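Local structure of C protein alpha-antigen (1YWM) at residues A[30-33]-A[34-37]; A[60-63]-A[64-67]. The protein may play a role in virulence and immunity, as a cell-wall-anchored surface protein of group B Streptococcus whose N-terminal domain forms this chain. All coordinates share one frame; numbering follows the deposited sequence.

Contact 1 of 2, residues A[30-33]-A[34-37]; sequences TSIT and KNIQ
I32 and I36 are joined through the backbone where the chain between strands 26-28 and 36-37 winds through two turns in succession. The carbonyl O of I32 accepts two amides: N of N35 at 3.0 Å and N of I36 at 2.9 Å. The two bonds differ in character. The I36 amide approaches close to the carbonyl plane, tilted by 15°, whereas the N35 amide sits well above it, 42° out of the plane. T33 and K34 have helix-like backbone angles, consistent with a tight turn whose I32 carbonyl accepts from the third and the fourth residue after it. Just upstream, I32 is the centre of an inverse gamma turn, closed by a weak bond from T33 N to S31 O. Side chains then fill in around the turn. I36 crosses T30 at about a right angle; at chi1 -54° its CG2 is the branch anti to the backbone N, and this one lies 3.8 Å from T30 CA and 3.9 Å from T30 CG2. I32 CG2 rests 3.7 Å from N35 OD1, while the amide nitrogen of N35 is held by the carbonyl of Y42 on the neighbouring strand 40-44. K34, its chain bent at chi2 and chi4, carries NZ to the carbonyl of D162, linking the beta sandwich to the helical part of the chain. Two waters add further links. One donates to I36 O at 2.7 Å and to T30 O, a short leg to be read with caution; the second donates to T33 O and accepts from Q37 NE2. The chemistry implies a turn probably fixed chiefly by its main chain: one carbonyl O satisfies two amides, N35 ties the turn to Y42, and the side chains add mainly van der Waals contact.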
loop_
_atom_site.group_PDB
_atom_site.type_symbol
_atom_site.label_atom_id
_atom_site.label_comp_id
_atom_site.label_asym_id
_atom_site.label_seq_id
_atom_site.Cartn_x
_atom_site.Cartn_y
_atom_site.Cartn_z
ATOM N N THR A 30 -12.574 9.004 1.471
ATOM C CA THR A 30 -12.124 8.554 0.140
ATOM C C THR A 30 -11.034 9.436 -0.507
ATOM O O THR A 30 -10.485 9.094 -1.575
ATOM C CB THR A 30 -13.314 8.434 -0.814
ATOM O OG1 THR A 30 -14.072 9.646 -0.759
ATOM C CG2 THR A 30 -14.293 7.351 -0.344
ATOM N N SER A 31 -10.722 10.552 0.143
ATOM C CA SER A 31 -9.651 11.445 -0.292
ATOM C C SER A 31 -8.239 10.882 -0.023
ATOM O O SER A 31 -7.249 11.338 -0.610
ATOM C CB SER A 31 -9.822 12.808 0.367
ATOM O OG SER A 31 -9.177 12.859 1.627
ATOM N N ILE A 32 -8.154 9.909 0.876
ATOM C CA ILE A 32 -6.889 9.250 1.201
ATOM C C ILE A 32 -6.690 8.105 0.194
ATOM O O ILE A 32 -6.820 6.898 0.509
ATOM C CB ILE A 32 -6.849 8.815 2.685
ATOM C CG1 ILE A 32 -7.051 10.064 3.565
ATOM C CG2 ILE A 32 -5.528 8.181 3.020
ATOM C CD1 ILE A 32 -7.135 9.793 5.046
ATOM N N THR A 33 -6.359 8.511 -1.029
ATOM C CA THR A 33 -6.277 7.587 -2.154
ATOM C C THR A 33 -5.191 6.521 -2.038
ATOM O O THR A 33 -5.336 5.450 -2.662
ATOM C CB THR A 33 -6.155 8.323 -3.511
ATOM O OG1 THR A 33 -5.145 9.332 -3.421
ATOM C CG2 THR A 33 -7.436 9.069 -3.819
ATOM N N LYS A 34 -4.134 6.772 -1.260
ATOM C CA LYS A 34 -3.180 5.674 -1.017
ATOM C C LYS A 34 -3.862 4.433 -0.370
ATOM O O LYS A 34 -3.470 3.289 -0.635
ATOM C CB LYS A 34 -1.982 6.140 -0.183
ATOM C CG LYS A 34 -0.954 5.073 0.078
ATOM C CD LYS A 34 -0.337 4.512 -1.223
ATOM C CE LYS A 34 0.755 3.469 -0.934
ATOM N NZ LYS A 34 1.986 4.040 -0.236
ATOM N N ASN A 35 -4.883 4.662 0.460
ATOM C CA ASN A 35 -5.485 3.598 1.256
ATOM C C ASN A 35 -6.938 3.228 0.937
ATOM O O ASN A 35 -7.387 2.155 1.313
ATOM C CB ASN A 35 -5.344 3.930 2.754
ATOM C CG ASN A 35 -3.902 4.068 3.176
ATOM O OD1 ASN A 35 -3.407 5.190 3.350
ATOM N ND2 ASN A 35 -3.204 2.929 3.320
ATOM N N ILE A 36 -7.662 4.140 0.294
ATOM C CA ILE A 36 -9.076 3.966 -0.029
ATOM C C ILE A 36 -9.251 4.062 -1.545
ATOM O O ILE A 36 -8.914 5.092 -2.158
ATOM C CB ILE A 36 -9.947 5.068 0.673
ATOM C CG1 ILE A 36 -9.687 5.118 2.187
ATOM C CG2 ILE A 36 -11.415 4.853 0.373
ATOM C CD1 ILE A 36 -10.008 3.794 2.972
ATOM N N GLN A 37 -9.726 2.976 -2.143
ATOM C CA GLN A 37 -10.071 2.943 -3.560
ATOM C C GLN A 37 -11.333 2.124 -3.767
ATOM O O GLN A 37 -11.448 1.021 -3.218
ATOM C CB GLN A 37 -8.947 2.298 -4.360
ATOM C CG GLN A 37 -9.082 2.472 -5.861
ATOM C CD GLN A 37 -7.903 1.885 -6.585
ATOM O OE1 GLN A 37 -8.016 0.838 -7.216
ATOM N NE2 GLN A 37 -6.758 2.540 -6.475
HETATM O O HOH W 1 -10.720 6.978 -2.806
HETATM O O HOH W 2 -6.630 5.085 -5.051
#

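Contact 2 of 2, residues A[60-63]-A[64-67]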
loop_
_atom_site.group_PDB
_atom_site.type_symbol
_atom_site.label_atom_id
_atom_site.label_comp_id
_atom_site.label_asym_id
_atom_site.label_seq_id
_atom_site.Cartn_x
_atom_site.Cartn_y
_atom_site.Cartn_z
ATOM N N VAL A 60 -14.269 9.799 8.708
ATOM C CA VAL A 60 -14.667 11.098 9.221
ATOM C C VAL A 60 -15.821 10.876 10.194
ATOM O O VAL A 60 -16.818 10.239 9.856
ATOM C CB VAL A 60 -15.077 12.058 8.072
ATOM C CG1 VAL A 60 -15.643 13.367 8.629
ATOM C CG2 VAL A 60 -13.899 12.336 7.155
ATOM N N LEU A 61 -15.670 11.404 11.402
ATOM C CA LEU A 61 -16.650 11.207 12.465
ATOM C C LEU A 61 -17.393 12.481 12.770
ATOM O O LEU A 61 -16.805 13.575 12.830
ATOM C CB LEU A 61 -15.956 10.793 13.745
ATOM C CG LEU A 61 -15.619 9.342 13.944
ATOM C CD1 LEU A 61 -14.561 9.320 15.012
ATOM C CD2 LEU A 61 -16.893 8.591 14.374
ATOM N N GLU A 62 -18.687 12.319 12.978
ATOM C CA GLU A 62 -19.552 13.370 13.489
ATOM C C GLU A 62 -19.143 13.766 14.907
ATOM O O GLU A 62 -18.624 12.940 15.687
ATOM C CB GLU A 62 -21.004 12.877 13.462
ATOM C CG GLU A 62 -21.773 13.269 12.213
ATOM C CD GLU A 62 -23.082 12.505 12.040
ATOM O OE1 GLU A 62 -23.745 12.153 13.060
ATOM O OE2 GLU A 62 -23.451 12.263 10.868
ATOM N N GLN A 63 -19.359 15.037 15.241
ATOM C CA GLN A 63 -19.099 15.530 16.591
ATOM C C GLN A 63 -19.893 14.693 17.603
ATOM O O GLN A 63 -21.042 14.328 17.347
ATOM C CB GLN A 63 -19.465 17.019 16.698
ATOM C CG GLN A 63 -18.912 17.731 17.942
ATOM C CD GLN A 63 -19.912 17.782 19.105
ATOM O OE1 GLN A 63 -19.513 17.863 20.275
ATOM N NE2 GLN A 63 -21.205 17.738 18.786
ATOM N N GLY A 64 -19.251 14.363 18.719
ATOM C CA GLY A 64 -19.882 13.620 19.788
ATOM C C GLY A 64 -19.705 12.118 19.689
ATOM O O GLY A 64 -20.164 11.389 20.567
ATOM N N PHE A 65 -19.051 11.647 18.623
ATOM C CA PHE A 65 -18.836 10.212 18.449
ATOM C C PHE A 65 -17.357 9.868 18.333
ATOM O O PHE A 65 -16.563 10.681 17.851
ATOM C CB PHE A 65 -19.593 9.742 17.209
ATOM C CG PHE A 65 -21.079 9.815 17.376
ATOM C CD1 PHE A 65 -21.786 10.932 16.948
ATOM C CD2 PHE A 65 -21.760 8.802 18.032
ATOM C CE1 PHE A 65 -23.163 11.016 17.130
ATOM C CE2 PHE A 65 -23.167 8.888 18.224
ATOM C CZ PHE A 65 -23.848 9.995 17.766
ATOM N N THR A 66 -16.984 8.685 18.804
ATOM C CA THR A 66 -15.623 8.182 18.607
ATOM C C THR A 66 -15.665 6.833 17.895
ATOM O O THR A 66 -16.713 6.195 17.836
ATOM C CB THR A 66 -14.870 8.039 19.943
ATOM O OG1 THR A 66 -15.599 7.163 20.814
ATOM C CG2 THR A 66 -14.819 9.402 20.703
ATOM N N ALA A 67 -14.519 6.391 17.378
ATOM C CA ALA A 67 -14.445 5.120 16.658
ATOM C C ALA A 67 -13.285 4.326 17.202
ATOM O O ALA A 67 -12.284 4.912 17.614
ATOM C CB ALA A 67 -14.252 5.380 15.149
#
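L61 reaches over to F65 and A67 across a type II beta turn running from E62 to F65, and its atoms meet the returning chain one after another. CB lies 4.2 Å from F65 O. Beyond it, CG is anti to the carbonyl carbon (chi1 -84°), and the two methyls divide the work: CD1 touches F65 O at 3.7 Å and A67 CB at 4.0 Å, while CD2 meets F65 CB at 4.1 Å. The turn itself is closed by F65 N donating to E62 O (3.2 Å), and G64 takes the positive phi (92°) that a type II turn requires at its third position. E62 O also lies at the edge of the F65 ring, near its plane, and ring atom CD1 comes within 3.5 Å of Q63 O. The ring thus lies against the turn of which F65 is the last residue, and it also meets the ring of H104, with the planes at about 50°. L61, F65 and A67 all touch I96 of strand 88-97. V60 pairs with T27 of strand 26-28 and T66 with F97, so the turn carries the chain from the two-stranded sheet into strand 66-73 of the larger sheet of the sandwich.

How the contacts relate
Contacts 1 and 2 show two ways of turning a chain within one beta sandwich. Their centres lie 19 Å apart and their nearest atoms about 7 Å, so they do not touch, yet both reach the same six-stranded sheet: contact 1 leads into one of its outermost strands, 36-37, contact 2 into strand 66-73. Strand 26-28 relates them further, since it runs into the loop of contact 1 and pairs with strand 59-61 of contact 2. Contact 2 alone holds a residue of the ligand pocket: the side chain of T66 is about 3 Å from the bound dimercaptobutanediol, probably from the crystallisation liquor, and its backbone partner F97 belongs to that pocket too.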